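PDB 3L7I: teichoic acid biosynthesis protein F from Staphylococcus epidermidis, which belongs to the enzymes that take part in teichoic acid biosynthesis, its modelled part having a GT-B-like fold of two Rossmann-type domains. Local coordinates for residues E374-Y379 against Y383-S388; Q522-E527 against V609-L614. All coordinates share one frame; numbering follows the deposited sequence.

Interaction 1. Residues E374-Y379 against Y383-S388; sequences EYMQKY and YRYIWS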
loop_
_atom_site.group_PDB
_atom_site.type_symbol
_atom_site.label_atom_id
_atom_site.label_comp_id
_atom_site.label_asym_id
_atom_site.label_seq_id
_atom_site.Cartn_x
_atom_site.Cartn_y
_atom_site.Cartn_z
ATOM N N GLU A 374 43.947 -21.294 5.005
ATOM C CA GLU A 374 44.989 -21.770 5.907
ATOM C C GLU A 374 46.322 -21.030 5.688
ATOM O O GLU A 374 47.112 -20.841 6.630
ATOM C CB GLU A 374 45.132 -23.293 5.823
ATOM C CG GLU A 374 43.821 -23.998 6.169
ATOM C CD GLU A 374 43.965 -25.487 6.449
ATOM O OE1 GLU A 374 45.026 -26.048 6.090
ATOM O OE2 GLU A 374 43.011 -26.087 7.020
ATOM N N TYR A 375 46.564 -20.592 4.456
ATOM C CA TYR A 375 47.786 -19.865 4.177
ATOM C C TYR A 375 47.686 -18.502 4.803
ATOM O O TYR A 375 48.632 -18.025 5.408
ATOM C CB TYR A 375 48.027 -19.714 2.682
ATOM C CG TYR A 375 49.124 -18.718 2.371
ATOM C CD1 TYR A 375 50.453 -19.127 2.238
ATOM C CD2 TYR A 375 48.834 -17.366 2.233
ATOM C CE1 TYR A 375 51.458 -18.217 1.964
ATOM C CE2 TYR A 375 49.822 -16.452 1.959
ATOM C CZ TYR A 375 51.131 -16.879 1.826
ATOM O OH TYR A 375 52.100 -15.947 1.552
ATOM N N MET A 376 46.539 -17.860 4.661
ATOM C CA MET A 376 46.386 -16.521 5.220
ATOM C C MET A 376 46.389 -16.504 6.751
ATOM O O MET A 376 46.897 -15.575 7.357
ATOM C CB MET A 376 45.149 -15.831 4.652
ATOM C CG MET A 376 45.340 -15.451 3.215
ATOM S SD MET A 376 44.016 -14.430 2.607
ATOM C CE MET A 376 44.413 -12.819 3.301
ATOM N N GLN A 377 45.825 -17.532 7.369
ATOM C CA GLN A 377 45.908 -17.685 8.808
ATOM C C GLN A 377 47.361 -17.615 9.314
ATOM O O GLN A 377 47.657 -16.960 10.319
ATOM C CB GLN A 377 45.285 -19.015 9.214
ATOM C CG GLN A 377 43.788 -18.954 9.320
ATOM C CD GLN A 377 43.340 -18.036 10.432
ATOM O OE1 GLN A 377 43.491 -18.363 11.615
ATOM N NE2 GLN A 377 42.780 -16.881 10.066
ATOM N N LYS A 378 48.268 -18.294 8.622
ATOM C CA LYS A 378 49.665 -18.322 9.035
ATOM C C LYS A 378 50.345 -16.947 8.896
ATOM O O LYS A 378 51.053 -16.508 9.803
ATOM C CB LYS A 378 50.417 -19.388 8.235
ATOM C CG LYS A 378 51.840 -19.673 8.691
ATOM C CD LYS A 378 52.430 -20.843 7.897
ATOM C CE LYS A 378 53.920 -21.057 8.178
ATOM N NZ LYS A 378 54.459 -22.208 7.397
ATOM N N TYR A 379 50.114 -16.260 7.777
ATOM C CA TYR A 379 50.876 -15.054 7.438
ATOM C C TYR A 379 50.140 -13.735 7.630
ATOM O O TYR A 379 50.754 -12.670 7.563
ATOM C CB TYR A 379 51.381 -15.145 5.998
ATOM C CG TYR A 379 52.363 -16.263 5.805
ATOM C CD1 TYR A 379 53.724 -16.009 5.738
ATOM C CD2 TYR A 379 51.933 -17.579 5.713
ATOM C CE1 TYR A 379 54.628 -17.028 5.574
ATOM C CE2 TYR A 379 52.837 -18.610 5.553
ATOM C CZ TYR A 379 54.186 -18.327 5.490
ATOM O OH TYR A 379 55.088 -19.348 5.333
ATOM N N TYR A 383 43.335 -10.336 10.177
ATOM C CA TYR A 383 42.165 -9.919 9.411
ATOM C C TYR A 383 40.902 -10.589 9.962
ATOM O O TYR A 383 40.993 -11.611 10.653
ATOM C CB TYR A 383 42.328 -10.284 7.941
ATOM C CG TYR A 383 43.328 -9.462 7.174
ATOM C CD1 TYR A 383 44.154 -10.063 6.246
ATOM C CD2 TYR A 383 43.438 -8.093 7.357
ATOM C CE1 TYR A 383 45.064 -9.334 5.514
ATOM C CE2 TYR A 383 44.351 -7.347 6.627
ATOM C CZ TYR A 383 45.166 -7.982 5.704
ATOM O OH TYR A 383 46.092 -7.287 4.957
ATOM N N ARG A 384 39.733 -10.021 9.668
ATOM C CA ARG A 384 38.490 -10.675 10.053
ATOM C C ARG A 384 38.144 -11.771 9.030
ATOM O O ARG A 384 37.725 -11.478 7.905
ATOM C CB ARG A 384 37.340 -9.668 10.210
ATOM C CG ARG A 384 36.055 -10.298 10.775
ATOM C CD ARG A 384 35.135 -9.291 11.477
ATOM N NE ARG A 384 34.043 -8.791 10.633
ATOM C CZ ARG A 384 32.775 -9.205 10.715
ATOM N NH1 ARG A 384 32.421 -10.140 11.599
ATOM N NH2 ARG A 384 31.858 -8.688 9.905
ATOM N N TYR A 385 38.345 -13.033 9.412
ATOM C CA TYR A 385 37.973 -14.152 8.553
ATOM C C TYR A 385 36.581 -14.707 8.874
ATOM O O TYR A 385 36.254 -14.998 10.039
ATOM C CB TYR A 385 39.029 -15.242 8.616
ATOM C CG TYR A 385 40.371 -14.777 8.102
ATOM C CD1 TYR A 385 40.670 -14.808 6.746
ATOM C CD2 TYR A 385 41.337 -14.298 8.972
ATOM C CE1 TYR A 385 41.898 -14.379 6.268
ATOM C CE2 TYR A 385 42.571 -13.870 8.510
ATOM C CZ TYR A 385 42.849 -13.908 7.156
ATOM O OH TYR A 385 44.081 -13.476 6.697
ATOM N N ILE A 386 35.760 -14.832 7.828
ATOM C CA ILE A 386 34.411 -15.359 7.961
ATOM C C ILE A 386 34.202 -16.535 7.011
ATOM O O ILE A 386 34.550 -16.452 5.835
ATOM C CB ILE A 386 33.387 -14.266 7.674
ATOM C CG1 ILE A 386 33.590 -13.111 8.652
ATOM C CG2 ILE A 386 31.983 -14.798 7.836
ATOM C CD1 ILE A 386 32.919 -11.805 8.253
ATOM N N TRP A 387 33.655 -17.641 7.517
ATOM C CA TRP A 387 33.229 -18.767 6.663
ATOM C C TRP A 387 31.695 -18.930 6.611
ATOM O O TRP A 387 30.999 -18.827 7.624
ATOM C CB TRP A 387 33.887 -20.074 7.108
ATOM C CG TRP A 387 35.224 -20.324 6.450
ATOM C CD1 TRP A 387 36.445 -19.804 6.814
ATOM C CD2 TRP A 387 35.471 -21.155 5.318
ATOM N NE1 TRP A 387 37.429 -20.258 5.969
ATOM C CE2 TRP A 387 36.857 -21.084 5.041
ATOM C CE3 TRP A 387 34.662 -21.958 4.520
ATOM C CZ2 TRP A 387 37.437 -21.775 3.990
ATOM C CZ3 TRP A 387 35.242 -22.648 3.484
ATOM C CH2 TRP A 387 36.616 -22.553 3.225
ATOM N N SER A 388 31.161 -19.188 5.423
ATOM C CA SER A 388 29.724 -19.356 5.264
ATOM C C SER A 388 29.412 -20.820 5.011
ATOM O O SER A 388 30.063 -21.427 4.182
ATOM C CB SER A 388 29.260 -18.491 4.103
ATOM O OG SER A 388 28.227 -19.116 3.370
#
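Met376, on helix 367-379, reaches across to Tyr385 near the start of strand 384-389 and Tyr383 just before it. Its CB lies 3.3 Å from Tyr385 OH and 3.9 Å from Tyr385 CZ, so the root of the side chain already sits against the phenol end of that ring. CG is a little farther from the same oxygen. A bend at the thioether (chi3 77°) then turns the methyl back toward the strand: CE stands 3.5 Å from Tyr385 OH and 4.0 Å from Tyr383 CD1, touching both phenols from the same side. Met376 and Tyr385 run roughly at right angles to one another. The hydroxyl of Tyr385 is not left to this apolar company, because it hydrogen-bonds to Tyr380 O in the turn just past the helix.

Gln377 meets the same ring with its amide nitrogen, NE2 lying 3.2 Å from Tyr385 CD2. The bend at chi2 (-65°) folds the amide back to the ring, and the two planes stand 86° apart. No hydrogen bond crosses between the segments here; the amide's OE1 accepts from Ser400 N instead. Farther out, Ile355 of the neighbouring strand touches both Met376 and Tyr385, while Ile714 of helix 706-721 packs on Met376. This is the helix-to-strand packing of a right-handed beta-alpha-beta crossover, strand 354-358, helix 367-379, strand 384-389, in a Rossmann-type sheet.

Interaction 2. Residues Q522-E527 against V609-L614; sequences QEYLDE and VSELFL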
loop_
_atom_site.group_PDB
_atom_site.type_symbol
_atom_site.label_atom_id
_atom_site.label_comp_id
_atom_site.label_asym_id
_atom_site.label_seq_id
_atom_site.Cartn_x
_atom_site.Cartn_y
_atom_site.Cartn_z
ATOM N N GLN A 522 56.491 -38.179 4.807
ATOM C CA GLN A 522 56.019 -39.477 5.260
ATOM C C GLN A 522 55.223 -39.427 6.558
ATOM O O GLN A 522 54.370 -40.273 6.788
ATOM C CB GLN A 522 57.174 -40.458 5.351
ATOM C CG GLN A 522 57.402 -41.196 4.057
ATOM C CD GLN A 522 56.656 -42.522 4.016
ATOM O OE1 GLN A 522 56.629 -43.254 5.014
ATOM N NE2 GLN A 522 56.066 -42.855 2.858
ATOM N N GLU A 523 55.478 -38.433 7.396
ATOM C CA GLU A 523 54.727 -38.300 8.638
ATOM C C GLU A 523 53.289 -37.901 8.329
ATOM O O GLU A 523 52.342 -38.422 8.914
ATOM C CB GLU A 523 55.385 -37.269 9.554
ATOM C CG GLU A 523 54.953 -37.339 11.014
ATOM C CD GLU A 523 55.749 -36.385 11.904
ATOM O OE1 GLU A 523 55.809 -36.623 13.132
ATOM O OE2 GLU A 523 56.322 -35.401 11.379
ATOM N N TYR A 524 53.138 -36.971 7.395
ATOM C CA TYR A 524 51.829 -36.520 6.947
ATOM C C TYR A 524 51.069 -37.666 6.286
ATOM O O TYR A 524 49.871 -37.842 6.511
ATOM C CB TYR A 524 52.012 -35.353 5.976
ATOM C CG TYR A 524 50.754 -34.747 5.406
ATOM C CD1 TYR A 524 49.680 -34.407 6.222
ATOM C CD2 TYR A 524 50.659 -34.471 4.045
ATOM C CE1 TYR A 524 48.530 -33.839 5.690
ATOM C CE2 TYR A 524 49.524 -33.899 3.508
ATOM C CZ TYR A 524 48.462 -33.586 4.334
ATOM O OH TYR A 524 47.334 -33.015 3.792
ATOM N N LEU A 525 51.770 -38.452 5.474
ATOM C CA LEU A 525 51.126 -39.577 4.799
ATOM C C LEU A 525 50.646 -40.583 5.844
ATOM O O LEU A 525 49.612 -41.232 5.665
ATOM C CB LEU A 525 52.060 -40.227 3.768
ATOM C CG LEU A 525 52.485 -39.297 2.629
ATOM C CD1 LEU A 525 53.315 -40.013 1.593
ATOM C CD2 LEU A 525 51.264 -38.674 1.986
ATOM N N ASP A 526 51.387 -40.679 6.947
ATOM C CA ASP A 526 51.050 -41.611 8.013
ATOM C C ASP A 526 49.796 -41.215 8.768
ATOM O O ASP A 526 48.980 -42.072 9.093
ATOM C CB ASP A 526 52.221 -41.784 8.976
ATOM C CG ASP A 526 53.258 -42.747 8.444
ATOM O OD1 ASP A 526 54.133 -43.212 9.228
ATOM O OD2 ASP A 526 53.168 -43.046 7.225
ATOM N N GLU A 527 49.641 -39.925 9.057
ATOM C CA GLU A 527 48.414 -39.447 9.694
ATOM C C GLU A 527 47.220 -39.918 8.873
ATOM O O GLU A 527 46.346 -40.643 9.358
ATOM C CB GLU A 527 48.372 -37.922 9.750
ATOM C CG GLU A 527 49.228 -37.263 10.811
ATOM C CD GLU A 527 49.183 -35.732 10.722
ATOM O OE1 GLU A 527 48.205 -35.196 10.129
ATOM O OE2 GLU A 527 50.125 -35.070 11.241
ATOM N N VAL A 609 39.997 -34.441 -0.431
ATOM C CA VAL A 609 40.217 -35.383 -1.495
ATOM C C VAL A 609 41.682 -35.423 -1.942
ATOM O O VAL A 609 42.145 -36.433 -2.512
ATOM C CB VAL A 609 39.279 -35.083 -2.681
ATOM C CG1 VAL A 609 39.845 -33.969 -3.525
ATOM C CG2 VAL A 609 39.098 -36.322 -3.519
ATOM N N SER A 610 42.415 -34.342 -1.689
ATOM C CA SER A 610 43.811 -34.273 -2.127
ATOM C C SER A 610 44.657 -35.196 -1.269
ATOM O O SER A 610 45.621 -35.801 -1.733
ATOM C CB SER A 610 44.341 -32.852 -2.009
ATOM O OG SER A 610 43.262 -31.947 -1.936
ATOM N N GLU A 611 44.280 -35.289 -0.003
ATOM C CA GLU A 611 44.906 -36.234 0.897
ATOM C C GLU A 611 44.660 -37.658 0.418
ATOM O O GLU A 611 45.563 -38.488 0.458
ATOM C CB GLU A 611 44.410 -36.032 2.332
ATOM C CG GLU A 611 44.800 -34.678 2.904
ATOM C CD GLU A 611 44.430 -34.515 4.350
ATOM O OE1 GLU A 611 43.637 -35.336 4.856
ATOM O OE2 GLU A 611 44.927 -33.560 4.986
ATOM N N LEU A 612 43.458 -37.949 -0.062
ATOM C CA LEU A 612 43.214 -39.283 -0.583
ATOM C C LEU A 612 44.128 -39.575 -1.797
ATOM O O LEU A 612 44.641 -40.695 -1.950
ATOM C CB LEU A 612 41.734 -39.508 -0.887
ATOM C CG LEU A 612 40.834 -39.578 0.352
ATOM C CD1 LEU A 612 39.347 -39.720 -0.012
ATOM C CD2 LEU A 612 41.281 -40.705 1.253
ATOM N N PHE A 613 44.376 -38.576 -2.643
ATOM C CA PHE A 613 45.296 -38.811 -3.759
ATOM C C PHE A 613 46.686 -39.129 -3.242
ATOM O O PHE A 613 47.312 -40.091 -3.686
ATOM C CB PHE A 613 45.376 -37.620 -4.728
ATOM C CG PHE A 613 44.098 -37.329 -5.440
ATOM C CD1 PHE A 613 43.265 -38.356 -5.844
ATOM C CD2 PHE A 613 43.733 -36.030 -5.715
ATOM C CE1 PHE A 613 42.082 -38.090 -6.489
ATOM C CE2 PHE A 613 42.555 -35.763 -6.366
ATOM C CZ PHE A 613 41.729 -36.792 -6.757
ATOM N N LEU A 614 47.169 -38.302 -2.315
ATOM C CA LEU A 614 48.533 -38.417 -1.797
ATOM C C LEU A 614 48.862 -39.845 -1.380
ATOM O O LEU A 614 49.937 -40.349 -1.664
ATOM C CB LEU A 614 48.745 -37.487 -0.609
ATOM C CG LEU A 614 49.129 -36.049 -0.936
ATOM C CD1 LEU A 614 49.677 -35.380 0.304
ATOM C CD2 LEU A 614 50.163 -36.006 -2.053
#
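Tyr524 and Glu611 are joined by the one hydrogen bond of this contact: Tyr524 OH donates to Glu611 OE2 over 2.7 Å. The carboxylate oxygen takes it on its anti side, with the hydroxyl 26° out of the carboxylate plane, and ring and carboxylate are turned 79° against each other. Glu611 runs out extended beyond CG, which carries OE2 to the hydroxyl; CG itself lies 3.2 Å from Tyr524 OH.

Beside the polar pair, Leu614 fills the angle between the helices. Its CD1 rests 3.5 Å from Tyr524 CE2, and its CB is 3.8 Å from Leu525 CD2, so this one leucine touches both Tyr524 and Leu525. Tyr524 spans the gap because its CG is turned away from the backbone nitrogen, sending the ring across toward helix 609-614.

A second shell of contacts surrounds these groups and probably helps to hold them. Tyr606 OH bonds to Glu611 OE1, so both carboxylate oxygens are engaged. Arg518 makes a cation-pi contact with the Tyr524 ring, and helix 513-517 supplies Val514 to Tyr524 and Leu515 to Leu614. At the start of helix 609-614, Asp608 OD2 accepts from Glu611 N. The short segments cross at -112° with their axes 10.3 Å apart at closest, a steep helix-helix packing on the flank of the second Rossmann-like domain of a GT-B-type fold.

Interaction 1 and interaction 2 belong to different halves of the molecule. Residues 374-379 and 383-388 are part of the unit built around the seven-stranded parallel sheet, whereas 609-614 leads into strand 618-621 of the six-stranded one, with 522-527 lying shortly before its strand 539-543. Their centres are 23 Å apart and their nearest atoms about 8 Å apart, so neither touches the other. In sequence, both segments of interaction 1 precede those of interaction 2. The contrast is one of range: interaction 1 is local, bridging a turn of three residues, while interaction 2 brings together helices separated by 81 residues that include strands of the second sheet.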